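Aminotransferase (Psychrobacter arcticus 273-4, PDB 3IF2) probably catalyses pyridoxal 5'-phosphate-dependent transfer of an amino group, perhaps between valine and pyruvate as a valine-pyruvate aminotransferase. Local coordinates at residues A[146-151]-A[169-174]; A[151-156]-A[398-403]; A[391-396]-A[413-418]. All coordinates share one frame; numbering follows the deposited sequence.

Contact 1. Residues A[146-151]-A[169-174]; sequences SILLPL and AAVLPH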
ATOM      1  N   SER A 146      11.413  -6.708  20.639  1.00 35.85           N
ATOM      2  CA  SER A 146      12.045  -6.894  19.339  1.00 35.53           C
ATOM      3  C   SER A 146      11.532  -8.106  18.594  1.00 35.79           C
ATOM      4  O   SER A 146      10.969  -9.023  19.204  1.00 36.41           O
ATOM      5  CB  SER A 146      13.558  -7.039  19.539  1.00 35.17           C
ATOM      6  OG  SER A 146      14.106  -5.799  19.898  1.00 33.85           O
ATOM      7  N   ILE A 147      11.736  -8.086  17.272  1.00 36.00           N
ATOM      8  CA  ILE A 147      11.437  -9.216  16.379  1.00 35.79           C
ATOM      9  C   ILE A 147      12.754 -10.005  16.360  1.00 36.09           C
ATOM     10  O   ILE A 147      13.790  -9.456  15.990  1.00 35.65           O
ATOM     11  CB  ILE A 147      11.063  -8.746  14.958  1.00 35.95           C
ATOM     12  CG1 ILE A 147       9.884  -7.740  14.987  1.00 36.76           C
ATOM     13  CG2 ILE A 147      10.737  -9.928  14.070  1.00 35.87           C
ATOM     14  CD1 ILE A 147       8.585  -8.222  15.675  1.00 36.10           C
ATOM     15  N   LEU A 148      12.726 -11.264  16.805  1.00 36.84           N
ATOM     16  CA  LEU A 148      13.928 -12.108  16.859  1.00 36.72           C
ATOM     17  C   LEU A 148      14.195 -12.744  15.494  1.00 37.09           C
ATOM     18  O   LEU A 148      13.341 -13.453  14.972  1.00 37.17           O
ATOM     19  CB  LEU A 148      13.808 -13.197  17.941  1.00 37.40           C
ATOM     20  CG  LEU A 148      14.944 -14.232  18.112  1.00 37.39           C
ATOM     21  CD1 LEU A 148      16.306 -13.584  18.246  1.00 37.69           C
ATOM     22  CD2 LEU A 148      14.683 -15.108  19.312  1.00 37.35           C
ATOM     23  N   LEU A 149      15.370 -12.460  14.922  1.00 37.43           N
ATOM     24  CA  LEU A 149      15.834 -13.062  13.683  1.00 37.05           C
ATOM     25  C   LEU A 149      16.765 -14.157  14.187  1.00 38.01           C
ATOM     26  O   LEU A 149      17.842 -13.853  14.682  1.00 39.49           O
ATOM     27  CB  LEU A 149      16.563 -12.040  12.801  1.00 36.74           C
ATOM     28  CG  LEU A 149      15.823 -10.752  12.418  1.00 36.23           C
ATOM     29  CD1 LEU A 149      16.657  -9.958  11.427  1.00 36.06           C
ATOM     30  CD2 LEU A 149      14.448 -11.033  11.841  1.00 36.10           C
ATOM     31  N   PRO A 150      16.355 -15.437  14.099  1.00 39.45           N
ATOM     32  CA  PRO A 150      17.161 -16.527  14.640  1.00 39.69           C
ATOM     33  C   PRO A 150      18.476 -16.815  13.912  1.00 39.79           C
ATOM     34  O   PRO A 150      19.319 -17.551  14.441  1.00 40.32           O
ATOM     35  CB  PRO A 150      16.209 -17.719  14.565  1.00 40.14           C
ATOM     36  CG  PRO A 150      15.423 -17.470  13.394  1.00 40.71           C
ATOM     37  CD  PRO A 150      15.243 -15.976  13.296  1.00 40.71           C
ATOM     38  N   LEU A 151      18.645 -16.259  12.719  1.00 40.02           N
ATOM     39  CA  LEU A 151      19.886 -16.376  11.973  1.00 40.10           C
ATOM     40  C   LEU A 151      19.993 -15.233  10.960  1.00 39.40           C
ATOM     41  O   LEU A 151      19.031 -14.927  10.272  1.00 38.90           O
ATOM     42  CB  LEU A 151      19.963 -17.754  11.284  1.00 40.90           C
ATOM     43  CG  LEU A 151      21.133 -18.087  10.346  1.00 40.81           C
ATOM     44  CD1 LEU A 151      21.375 -19.576  10.280  1.00 41.66           C
ATOM     45  CD2 LEU A 151      20.898 -17.549   8.957  1.00 41.34           C
ATOM     46  N   ALA A 169      16.368  -8.177  17.303  1.00 38.20           N
ATOM     47  CA  ALA A 169      17.349  -8.905  18.102  1.00 37.73           C
ATOM     48  C   ALA A 169      17.809  -9.960  17.106  1.00 38.20           C
ATOM     49  O   ALA A 169      17.021 -10.809  16.703  1.00 38.99           O
ATOM     50  CB  ALA A 169      16.708  -9.541  19.301  1.00 36.97           C
ATOM     51  N   ALA A 170      19.058  -9.876  16.669  1.00 37.78           N
ATOM     52  CA  ALA A 170      19.592 -10.784  15.662  1.00 37.24           C
ATOM     53  C   ALA A 170      20.590 -11.741  16.296  1.00 37.28           C
ATOM     54  O   ALA A 170      21.380 -11.325  17.141  1.00 38.76           O
ATOM     55  CB  ALA A 170      20.246  -9.984  14.601  1.00 37.21           C
ATOM     56  N   VAL A 171      20.529 -13.021  15.919  1.00 36.58           N
ATOM     57  CA  VAL A 171      21.470 -14.042  16.396  1.00 35.79           C
ATOM     58  C   VAL A 171      22.449 -14.336  15.257  1.00 35.53           C
ATOM     59  O   VAL A 171      22.026 -14.549  14.111  1.00 35.92           O
ATOM     60  CB  VAL A 171      20.757 -15.325  16.854  1.00 35.38           C
ATOM     61  CG1 VAL A 171      21.786 -16.378  17.338  1.00 35.29           C
ATOM     62  CG2 VAL A 171      19.766 -14.994  17.953  1.00 34.91           C
ATOM     63  N   LEU A 172      23.747 -14.316  15.561  1.00 35.56           N
ATOM     64  CA  LEU A 172      24.781 -14.579  14.554  1.00 35.48           C
ATOM     65  C   LEU A 172      24.814 -16.066  14.182  1.00 35.81           C
ATOM     66  O   LEU A 172      24.446 -16.921  14.997  1.00 35.29           O
ATOM     67  CB  LEU A 172      26.161 -14.123  15.027  1.00 35.42           C
ATOM     68  CG  LEU A 172      26.322 -12.636  15.401  1.00 35.82           C
ATOM     69  CD1 LEU A 172      27.785 -12.272  15.279  1.00 35.64           C
ATOM     70  CD2 LEU A 172      25.517 -11.681  14.535  1.00 35.50           C
ATOM     71  N   PRO A 173      25.267 -16.383  12.954  1.00 35.90           N
ATOM     72  CA  PRO A 173      25.257 -17.779  12.535  1.00 36.14           C
ATOM     73  C   PRO A 173      26.515 -18.596  12.818  1.00 36.64           C
ATOM     74  O   PRO A 173      27.589 -18.014  13.028  1.00 37.43           O
ATOM     75  CB  PRO A 173      25.174 -17.640  11.014  1.00 36.12           C
ATOM     76  CG  PRO A 173      26.032 -16.429  10.728  1.00 35.79           C
ATOM     77  CD  PRO A 173      25.816 -15.502  11.895  1.00 35.47           C
ATOM     78  N   HIS A 174      26.329 -19.924  12.885  1.00 36.73           N
ATOM     79  CA  HIS A 174      27.438 -20.878  12.893  0.60 36.28           C
ATOM     80  C   HIS A 174      27.628 -21.152  11.392  1.00 36.49           C
ATOM     81  O   HIS A 174      26.674 -21.062  10.620  1.00 36.56           O
ATOM     82  CB  HIS A 174      27.145 -22.186  13.668  0.60 35.57           C
ATOM     83  CG  HIS A 174      27.317 -22.084  15.160  0.60 35.19           C
ATOM     84  ND1 HIS A 174      26.607 -22.872  16.045  0.60 34.74           N
ATOM     85  CD2 HIS A 174      28.110 -21.289  15.921  0.60 34.36           C
ATOM     86  CE1 HIS A 174      26.970 -22.581  17.280  0.60 34.21           C
ATOM     87  NE2 HIS A 174      27.868 -21.612  17.234  0.60 34.26           N
TER
HETATM   88  O   HOH W   1      21.948 -18.000  14.550  1.00 38.87           O

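Contact 2. Residues A[151-156]-A[398-403]; sequences LTPEYI and YFFPGV. With PLP (pyridoxal-5'-phosphate), chain C.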
ATOM      1  N   LEU A 151      18.645 -16.259  12.719  1.00 40.02           N
ATOM      2  CA  LEU A 151      19.886 -16.376  11.973  1.00 40.10           C
ATOM      3  C   LEU A 151      19.993 -15.233  10.960  1.00 39.40           C
ATOM      4  O   LEU A 151      19.031 -14.927  10.272  1.00 38.90           O
ATOM      5  CB  LEU A 151      19.963 -17.754  11.284  1.00 40.90           C
ATOM      6  CG  LEU A 151      21.133 -18.087  10.346  1.00 40.81           C
ATOM      7  CD1 LEU A 151      21.375 -19.576  10.280  1.00 41.66           C
ATOM      8  CD2 LEU A 151      20.898 -17.549   8.957  1.00 41.34           C
ATOM      9  N   THR A 152      21.157 -14.589  10.927  1.00 39.13           N
ATOM     10  CA  THR A 152      21.493 -13.556   9.953  1.00 38.48           C
ATOM     11  C   THR A 152      22.678 -14.146   9.155  1.00 38.42           C
ATOM     12  O   THR A 152      23.343 -15.056   9.649  1.00 38.14           O
ATOM     13  CB  THR A 152      21.835 -12.219  10.627  1.00 38.24           C
ATOM     14  OG1 THR A 152      22.856 -12.425  11.609  1.00 38.52           O
ATOM     15  CG2 THR A 152      20.614 -11.649  11.315  1.00 37.58           C
ATOM     16  N   PRO A 153      22.952 -13.658   7.931  1.00 38.16           N
ATOM     17  CA  PRO A 153      22.285 -12.596   7.194  1.00 38.50           C
ATOM     18  C   PRO A 153      20.800 -12.847   6.897  1.00 38.76           C
ATOM     19  O   PRO A 153      20.351 -13.999   6.802  1.00 39.21           O
ATOM     20  CB  PRO A 153      23.074 -12.482   5.894  1.00 38.66           C
ATOM     21  CG  PRO A 153      24.234 -13.368   6.023  1.00 38.74           C
ATOM     22  CD  PRO A 153      24.145 -14.166   7.240  1.00 38.28           C
ATOM     23  N   GLU A 154      20.051 -11.756   6.839  1.00 38.29           N
ATOM     24  CA  GLU A 154      18.626 -11.776   6.536  1.00 38.07           C
ATOM     25  C   GLU A 154      18.264 -10.638   5.609  1.00 37.17           C
ATOM     26  O   GLU A 154      19.102  -9.799   5.308  1.00 37.04           O
ATOM     27  CB  GLU A 154      17.786 -11.757   7.830  1.00 38.71           C
ATOM     28  CG  GLU A 154      17.265 -13.137   8.246  1.00 38.64           C
ATOM     29  CD  GLU A 154      16.153 -13.680   7.337  1.00 38.10           C
ATOM     30  OE1 GLU A 154      15.823 -13.025   6.317  1.00 36.64           O
ATOM     31  OE2 GLU A 154      15.631 -14.784   7.649  1.00 37.32           O
ATOM     32  N   TYR A 155      17.009 -10.628   5.182  1.00 36.89           N
ATOM     33  CA  TYR A 155      16.506  -9.678   4.201  1.00 36.67           C
ATOM     34  C   TYR A 155      16.729  -8.210   4.547  1.00 35.57           C
ATOM     35  O   TYR A 155      16.290  -7.742   5.602  1.00 36.05           O
ATOM     36  CB  TYR A 155      15.021  -9.954   3.950  1.00 37.90           C
ATOM     37  CG  TYR A 155      14.342  -9.058   2.936  1.00 38.99           C
ATOM     38  CD1 TYR A 155      14.924  -8.789   1.688  1.00 39.39           C
ATOM     39  CD2 TYR A 155      13.070  -8.528   3.205  1.00 39.91           C
ATOM     40  CE1 TYR A 155      14.264  -7.953   0.763  1.00 40.75           C
ATOM     41  CE2 TYR A 155      12.398  -7.729   2.296  1.00 40.75           C
ATOM     42  CZ  TYR A 155      12.983  -7.445   1.080  1.00 41.16           C
ATOM     43  OH  TYR A 155      12.285  -6.636   0.236  1.00 42.31           O
ATOM     44  N   ILE A 156      17.426  -7.510   3.649  1.00 34.49           N
ATOM     45  CA  ILE A 156      17.721  -6.073   3.776  1.00 34.53           C
ATOM     46  C   ILE A 156      16.456  -5.219   4.021  1.00 34.57           C
ATOM     47  O   ILE A 156      16.508  -4.233   4.761  1.00 34.81           O
ATOM     48  CB  ILE A 156      18.547  -5.554   2.530  1.00 33.86           C
ATOM     49  CG1 ILE A 156      19.085  -4.128   2.721  1.00 33.94           C
ATOM     50  CG2 ILE A 156      17.739  -5.643   1.266  1.00 33.07           C
ATOM     51  CD1 ILE A 156      20.052  -3.685   1.617  1.00 33.41           C
ATOM     52  N   TYR A 398      24.814  -4.537   4.843  1.00 37.50           N
ATOM     53  CA  TYR A 398      23.406  -4.126   4.989  1.00 37.64           C
ATOM     54  C   TYR A 398      22.414  -5.262   5.269  1.00 36.49           C
ATOM     55  O   TYR A 398      21.220  -4.991   5.443  1.00 35.69           O
ATOM     56  CB  TYR A 398      22.952  -3.324   3.753  1.00 39.05           C
ATOM     57  CG  TYR A 398      23.837  -2.131   3.469  1.00 40.69           C
ATOM     58  CD1 TYR A 398      24.018  -1.122   4.440  1.00 40.95           C
ATOM     59  CD2 TYR A 398      24.512  -1.999   2.240  1.00 41.47           C
ATOM     60  CE1 TYR A 398      24.862  -0.003   4.197  1.00 41.72           C
ATOM     61  CE2 TYR A 398      25.353  -0.873   1.980  1.00 41.93           C
ATOM     62  CZ  TYR A 398      25.519   0.114   2.968  1.00 42.12           C
ATOM     63  OH  TYR A 398      26.325   1.200   2.729  1.00 42.74           O
ATOM     64  N   PHE A 399      22.893  -6.505   5.355  1.00 35.71           N
ATOM     65  CA  PHE A 399      22.031  -7.675   5.559  1.00 35.88           C
ATOM     66  C   PHE A 399      22.083  -8.248   6.975  1.00 36.08           C
ATOM     67  O   PHE A 399      21.788  -9.419   7.173  1.00 37.69           O
ATOM     68  CB  PHE A 399      22.360  -8.766   4.511  1.00 35.92           C
ATOM     69  CG  PHE A 399      22.065  -8.370   3.098  1.00 34.60           C
ATOM     70  CD1 PHE A 399      20.820  -8.614   2.537  1.00 34.70           C
ATOM     71  CD2 PHE A 399      23.039  -7.781   2.322  1.00 34.76           C
ATOM     72  CE1 PHE A 399      20.533  -8.257   1.203  1.00 34.96           C
ATOM     73  CE2 PHE A 399      22.785  -7.424   0.998  1.00 35.86           C
ATOM     74  CZ  PHE A 399      21.515  -7.658   0.430  1.00 35.43           C
ATOM     75  N   PHE A 400      22.399  -7.419   7.963  1.00 36.26           N
ATOM     76  CA  PHE A 400      22.451  -7.830   9.363  1.00 36.18           C
ATOM     77  C   PHE A 400      21.638  -6.806  10.161  1.00 37.39           C
ATOM     78  O   PHE A 400      22.215  -5.916  10.777  1.00 38.18           O
ATOM     79  CB  PHE A 400      23.912  -7.896   9.831  1.00 35.53           C
ATOM     80  CG  PHE A 400      24.756  -8.923   9.108  1.00 33.71           C
ATOM     81  CD1 PHE A 400      25.426  -8.595   7.930  1.00 33.50           C
ATOM     82  CD2 PHE A 400      24.895 -10.206   9.616  1.00 32.98           C
ATOM     83  CE1 PHE A 400      26.230  -9.550   7.255  1.00 33.29           C
ATOM     84  CE2 PHE A 400      25.696 -11.161   8.968  1.00 32.88           C
ATOM     85  CZ  PHE A 400      26.360 -10.833   7.778  1.00 32.80           C
ATOM     86  N   PRO A 401      20.286  -6.889  10.092  1.00 38.84           N
ATOM     87  CA  PRO A 401      19.434  -5.959  10.822  1.00 39.33           C
ATOM     88  C   PRO A 401      19.598  -6.091  12.329  1.00 39.87           C
ATOM     89  O   PRO A 401      19.603  -7.208  12.854  1.00 40.07           O
ATOM     90  CB  PRO A 401      18.010  -6.379  10.415  1.00 39.38           C
ATOM     91  CG  PRO A 401      18.162  -7.069   9.189  1.00 39.26           C
ATOM     92  CD  PRO A 401      19.461  -7.775   9.249  1.00 39.06           C
ATOM     93  N   GLY A 402      19.746  -4.948  12.995  1.00 40.66           N
ATOM     94  CA  GLY A 402      19.927  -4.899  14.433  1.00 41.10           C
ATOM     95  C   GLY A 402      21.289  -5.342  14.970  1.00 41.13           C
ATOM     96  O   GLY A 402      21.431  -5.455  16.186  1.00 42.92           O
ATOM     97  N   VAL A 403      22.272  -5.593  14.101  1.00 39.15           N
ATOM     98  CA  VAL A 403      23.604  -5.995  14.509  1.00 37.73           C
ATOM     99  C   VAL A 403      24.561  -4.840  14.225  1.00 37.26           C
ATOM    100  O   VAL A 403      24.530  -4.261  13.146  1.00 37.15           O
ATOM    101  CB  VAL A 403      24.091  -7.247  13.728  1.00 37.52           C
ATOM    102  CG1 VAL A 403      25.525  -7.629  14.121  1.00 36.94           C
ATOM    103  CG2 VAL A 403      23.162  -8.416  13.954  1.00 37.14           C
TER
HETATM  104  N1  PLP C 500      10.748 -11.473   1.195  1.00 49.48           N
HETATM  105  C2  PLP C 500      11.995 -11.652   0.636  1.00 50.57           C
HETATM  106  C2A PLP C 500      12.872 -12.712   1.221  1.00 50.11           C
HETATM  107  C3  PLP C 500      12.393 -10.856  -0.462  1.00 51.41           C
HETATM  108  O3  PLP C 500      13.621 -11.002  -1.051  1.00 50.06           O
HETATM  109  C4  PLP C 500      11.521  -9.861  -0.964  1.00 52.20           C
HETATM  110  C4A PLP C 500      12.103  -8.859  -1.954  1.00 53.42           C
HETATM  111  O4A PLP C 500      11.517  -8.568  -3.004  1.00 54.71           O
HETATM  112  C5  PLP C 500      10.231  -9.695  -0.357  1.00 50.64           C
HETATM  113  C6  PLP C 500       9.881 -10.525   0.724  1.00 49.70           C
HETATM  114  C5A PLP C 500       9.220  -8.616  -0.795  1.00 48.52           C
HETATM  115  O4P PLP C 500       8.370  -9.023  -1.847  1.00 45.22           O
HETATM  116  P   PLP C 500       7.061  -8.175  -2.223  1.00 40.81           P
HETATM  117  O1P PLP C 500       6.705  -6.941  -1.430  1.00 40.33           O
HETATM  118  O2P PLP C 500       5.991  -9.197  -2.035  1.00 40.66           O
HETATM  119  O3P PLP C 500       7.253  -7.783  -3.635  1.00 38.75           O

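Contact 3. Residues A[391-396]-A[413-418]; sequences TLIVPS and ECIRMS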
ATOM      1  N   THR A 391      29.806  -2.496 -13.036  1.00 39.29           N
ATOM      2  CA  THR A 391      29.148  -3.702 -12.472  1.00 38.67           C
ATOM      3  C   THR A 391      28.578  -3.439 -11.052  1.00 39.05           C
ATOM      4  O   THR A 391      29.305  -3.004 -10.150  1.00 38.73           O
ATOM      5  CB  THR A 391      30.107  -4.909 -12.484  1.00 38.04           C
ATOM      6  OG1 THR A 391      30.489  -5.179 -13.833  1.00 38.25           O
ATOM      7  CG2 THR A 391      29.448  -6.164 -11.921  1.00 37.58           C
ATOM      8  N   LEU A 392      27.282  -3.718 -10.863  1.00 38.68           N
ATOM      9  CA  LEU A 392      26.601  -3.464  -9.595  1.00 38.95           C
ATOM     10  C   LEU A 392      26.196  -4.739  -8.883  1.00 38.34           C
ATOM     11  O   LEU A 392      25.489  -5.544  -9.451  1.00 39.92           O
ATOM     12  CB  LEU A 392      25.382  -2.561  -9.799  1.00 39.70           C
ATOM     13  CG  LEU A 392      25.687  -1.050  -9.863  1.00 40.70           C
ATOM     14  CD1 LEU A 392      26.543  -0.665 -11.066  1.00 41.00           C
ATOM     15  CD2 LEU A 392      24.385  -0.248  -9.870  1.00 41.49           C
ATOM     16  N   ILE A 393      26.665  -4.902  -7.647  1.00 36.92           N
ATOM     17  CA  ILE A 393      26.299  -6.004  -6.756  1.00 35.75           C
ATOM     18  C   ILE A 393      25.833  -5.343  -5.448  1.00 34.72           C
ATOM     19  O   ILE A 393      25.756  -4.128  -5.393  1.00 34.87           O
ATOM     20  CB  ILE A 393      27.473  -7.031  -6.607  1.00 36.01           C
ATOM     21  CG1 ILE A 393      28.786  -6.409  -6.090  1.00 35.70           C
ATOM     22  CG2 ILE A 393      27.770  -7.665  -7.968  1.00 35.74           C
ATOM     23  CD1 ILE A 393      28.789  -5.957  -4.650  1.00 35.60           C
ATOM     24  N   VAL A 394      25.487  -6.114  -4.421  1.00 34.56           N
ATOM     25  CA  VAL A 394      25.102  -5.547  -3.114  1.00 34.14           C
ATOM     26  C   VAL A 394      26.117  -6.011  -2.036  1.00 34.12           C
ATOM     27  O   VAL A 394      26.376  -7.217  -1.918  1.00 33.07           O
ATOM     28  CB  VAL A 394      23.664  -5.914  -2.717  1.00 34.34           C
ATOM     29  CG1 VAL A 394      23.219  -5.090  -1.507  1.00 34.37           C
ATOM     30  CG2 VAL A 394      22.702  -5.640  -3.876  1.00 34.96           C
ATOM     31  N   PRO A 395      26.699  -5.060  -1.256  1.00 34.06           N
ATOM     32  CA  PRO A 395      27.658  -5.456  -0.201  1.00 33.49           C
ATOM     33  C   PRO A 395      26.939  -6.056   1.017  1.00 33.06           C
ATOM     34  O   PRO A 395      25.785  -5.708   1.298  1.00 33.29           O
ATOM     35  CB  PRO A 395      28.369  -4.146   0.144  1.00 33.30           C
ATOM     36  CG  PRO A 395      27.357  -3.103  -0.074  1.00 33.79           C
ATOM     37  CD  PRO A 395      26.425  -3.606  -1.195  1.00 34.16           C
ATOM     38  N   SER A 396      27.622  -6.959   1.709  1.00 32.54           N
ATOM     39  CA  SER A 396      27.064  -7.678   2.858  1.00 33.23           C
ATOM     40  C   SER A 396      26.716  -6.893   4.123  1.00 34.58           C
ATOM     41  O   SER A 396      25.850  -7.334   4.878  1.00 33.98           O
ATOM     42  CB  SER A 396      28.024  -8.806   3.268  1.00 33.69           C
ATOM     43  OG  SER A 396      29.383  -8.357   3.430  1.00 32.55           O
ATOM     44  N   GLU A 413      32.912  -9.059   4.368  1.00 34.04           N
ATOM     45  CA  GLU A 413      33.581  -9.998   3.434  1.00 33.90           C
ATOM     46  C   GLU A 413      32.680 -10.672   2.393  1.00 33.44           C
ATOM     47  O   GLU A 413      33.172 -11.459   1.608  1.00 32.70           O
ATOM     48  CB  GLU A 413      34.376 -11.052   4.235  1.00 33.74           C
ATOM     49  CG  GLU A 413      35.632 -10.486   4.891  1.00 33.33           C
ATOM     50  CD  GLU A 413      36.480 -11.527   5.604  1.00 33.81           C
ATOM     51  OE1 GLU A 413      36.020 -12.683   5.783  1.00 33.95           O
ATOM     52  OE2 GLU A 413      37.624 -11.169   6.002  1.00 34.16           O
ATOM     53  N   CYS A 414      31.393 -10.331   2.332  1.00 33.51           N
ATOM     54  CA  CYS A 414      30.498 -10.958   1.365  1.00 33.58           C
ATOM     55  C   CYS A 414      29.787 -10.005   0.419  1.00 33.38           C
ATOM     56  O   CYS A 414      29.773  -8.791   0.649  1.00 32.55           O
ATOM     57  CB  CYS A 414      29.493 -11.855   2.088  1.00 33.91           C
ATOM     58  SG  CYS A 414      30.305 -13.033   3.127  1.00 34.11           S
ATOM     59  N   ILE A 415      29.280 -10.565  -0.689  1.00 33.47           N
ATOM     60  CA  ILE A 415      28.431  -9.824  -1.632  1.00 34.00           C
ATOM     61  C   ILE A 415      27.224 -10.671  -2.059  1.00 34.93           C
ATOM     62  O   ILE A 415      27.307 -11.901  -2.058  1.00 36.03           O
ATOM     63  CB  ILE A 415      29.208  -9.241  -2.877  1.00 33.90           C
ATOM     64  CG1 ILE A 415      29.652 -10.324  -3.878  1.00 33.97           C
ATOM     65  CG2 ILE A 415      30.410  -8.355  -2.421  1.00 31.98           C
ATOM     66  CD1 ILE A 415      30.466  -9.757  -5.064  1.00 33.80           C
ATOM     67  N   ARG A 416      26.100 -10.009  -2.353  1.00 35.19           N
ATOM     68  CA  ARG A 416      24.918 -10.666  -2.941  1.00 35.56           C
ATOM     69  C   ARG A 416      24.948 -10.356  -4.452  1.00 35.79           C
ATOM     70  O   ARG A 416      25.182  -9.196  -4.853  1.00 35.05           O
ATOM     71  CB  ARG A 416      23.604 -10.173  -2.337  1.00 35.51           C
ATOM     72  CG  ARG A 416      22.416 -11.036  -2.695  1.00 36.01           C
ATOM     73  CD  ARG A 416      21.109 -10.340  -2.358  1.00 36.26           C
ATOM     74  NE  ARG A 416      20.824  -9.209  -3.227  1.00 36.53           N
ATOM     75  CZ  ARG A 416      19.790  -8.377  -3.085  1.00 36.30           C
ATOM     76  NH1 ARG A 416      18.889  -8.531  -2.110  1.00 35.60           N
ATOM     77  NH2 ARG A 416      19.644  -7.385  -3.953  1.00 36.88           N
HETATM   78  N   MSE A 417      24.717 -11.395  -5.259  1.00 36.12           N
HETATM   79  CA  MSE A 417      24.717 -11.320  -6.729  1.00 36.56           C
HETATM   80  C   MSE A 417      23.425 -11.923  -7.259  1.00 36.66           C
HETATM   81  O   MSE A 417      23.083 -13.031  -6.877  1.00 36.45           O
HETATM   82  CB  MSE A 417      25.891 -12.133  -7.264  1.00 36.31           C
HETATM   83  CG  MSE A 417      26.088 -12.034  -8.764  1.00 36.34           C
HETATM   84 SE   MSE A 417      27.568 -13.107  -9.364  0.75 34.70          SE
HETATM   85  CE  MSE A 417      26.774 -14.806  -8.961  1.00 34.53           C
ATOM     86  N   SER A 418      22.719 -11.213  -8.132  1.00 37.75           N
ATOM     87  CA  SER A 418      21.471 -11.741  -8.693  1.00 38.55           C
ATOM     88  C   SER A 418      21.736 -12.711  -9.856  1.00 37.36           C
ATOM     89  O   SER A 418      22.415 -12.353 -10.821  1.00 36.99           O
ATOM     90  CB  SER A 418      20.537 -10.629  -9.174  1.00 39.81           C
ATOM     91  OG  SER A 418      19.334 -11.219  -9.719  1.00 42.24           O
TER

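Contact 1. Residues A[146-151]-A[169-174]
The peptide groups of Leu148, Leu149 and Ala169 meet edge to edge through N-H and C=O, with the side chains of Leu148 and Ala169 on one face of this parallel strand pair and those of Leu149 and Ala170 on the other. The pair illustrates how the large mixed sheet of a class I and II aminotransferase is built: strand 142-149 runs parallel both to strand 207-213 and to the short strand 168-170. Three backbone hydrogen bonds set the register. Ala169 N donates to Ile147 O over 3.2 Å, standing 41° above that carbonyl plane. Leu149 N donates in turn to Ala169 O at 2.9 Å, and Val171 N closes the series on Leu149 O at 3.1 Å.

On the face of Leu148, CG is anti to the backbone N (chi1 177°), and from there CD1 reaches across to the neighbouring strand, 3.3 Å from Ala169 O. The same methyl meets CG2 of Val171 at 3.7 Å, the two side chains crossing obliquely. Ala169 CB sits between that methyl and Ser146 CB, which is 4.0 Å from it. Leu196 of helix 193-197 touches Leu148 and Val171, while Ile207 of the next strand touches Leu148 and Ala169, so the face is largely apolar.

Beyond Leu149 the regular pairing stops. Pro150 O lies against CB of Val171. A water placed 2.7 Å from Pro150 O lies close to Leu172 O as well and may bridge the two carbonyls. Tyr189 of strand 183-190 packs on both residues of the last pair, Leu151 and Pro173, whose side chains cross at about a right angle, with Leu151 CG 4.1 Å from Pro173 CB.

Contact 2. Residues A[151-156]-A[398-403]
With CG1 of Ile156 anti to its backbone N (chi1 -170°), that carbon lies 3.6 Å from Tyr398 O. Ile156 CD1 runs on beside Tyr398, 3.6 Å from its CB, and Ile17 and Leu20 of helix 16-29 pack on both residues. Ile156 and Phe399 meet at a slant, Ile156 CB being 3.6 Å from Phe399 CE1.

The next ring, Phe400, has Pro153 over one face. The two side chains lie side by side and point the same way, with Pro153 CG 3.7 Å from Phe400 CZ. Thr152 comes in at the rim, near the ring plane, its OG1 3.6 Å from Phe400 CD2. The peptide bond between Thr152 and Pro153 is cis, which folds the chain sharply here.

One backbone bond ties the loops together: Glu154 N donates to Phe399 O over 2.9 Å, while Glu154 O rests in plane at the edge of the Phe399 ring. The Glu154 carboxylate turns away, its OE1 taking Tyr155 N on the anti lone pair and bonding also to Ser213 OG. This braces the backbone from which Tyr155 extends to the cofactor.

One face of the Tyr155 ring lies over C3 of pyridoxal phosphate, and its OH is 3.1 Å from PLP C4A and weakly bonded to Gln116 OE1. An alanine here would probably leave that face of the cofactor without this aromatic cover and Gln116 without its weak bond. Leu306 of the second subunit also packs on Tyr155, which forms part of the pocket wall at the dimer interface, the packed loops behind it, as in class I and II aminotransferases.

Contact 3. Residues A[391-396]-A[413-418]
Arg416 runs beside Val394, the two side chains pointing the same way. Its CB lies 4.1 Å from Val394 O. CG is anti to the backbone N (chi1 -167°), and a bend at chi3 (70°) then turns NE aside from the extended course. NE and CZ both come within van der Waals range of the Val394 methyl CG2, and at the tip NH2 is closest to it, 3.5 Å from that carbon. The polar bonds of the guanidinium lie beyond the strand pair: NH1 holds Asn217 OD1, and NH2 makes a weak bond to Gly38 O. Pro218 and Phe399 pack on the same side chain, so the group is held by both bonding and apolar contact.

The backbones beneath form an antiparallel hydrogen-bonded pair at Val394 and Arg416. Val394 N donates to Arg416 O over 3.1 Å, and Arg416 N returns a bond to Val394 O over 2.8 Å. Two residues on, Ser396 N reaches Cys414 O at 3.0 Å. Ser396 OG, bonded to Ala411 O and Thr379 OG1, also approaches Cys414 O at 2.8 Å.

Pro395 and Ile415 lie on the other face; close by, Ile393 CD1 meets Ile415 CG2 at 3.7 Å, and helix 379-388 packs on all three residues.

Strand 394-395 is one of the two outermost strands, within this chain, of the C-terminal mixed sheet. In fold-type I aminotransferases an arginine at the position of Arg416, on the neighbouring strand 414-418, takes the substrate carboxylate, and the placing of Arg416 against Asn217 is consistent with such a site.

All three contacts are buried, yet their chemistry follows their place in the fold. Contact 1 pairs parallel strands of the large sheet, contact 3 antiparallel strands of the C-terminal sheet, and in both the backbone supplies most of the bonds. Contact 2 joins two loops, has a single backbone bond between them, and relies on rings and prolines, with the cofactor resting on Tyr155. It is also the connecting piece. Leu151 belongs to it and to contact 1, while Phe399 touches Val394 and Arg416 of contact 3. Contacts 1 and 3 do not touch, their centres being about 21 Å apart, so the two sheets are joined here through the paired loops, one of which carries Tyr155 to the cofactor.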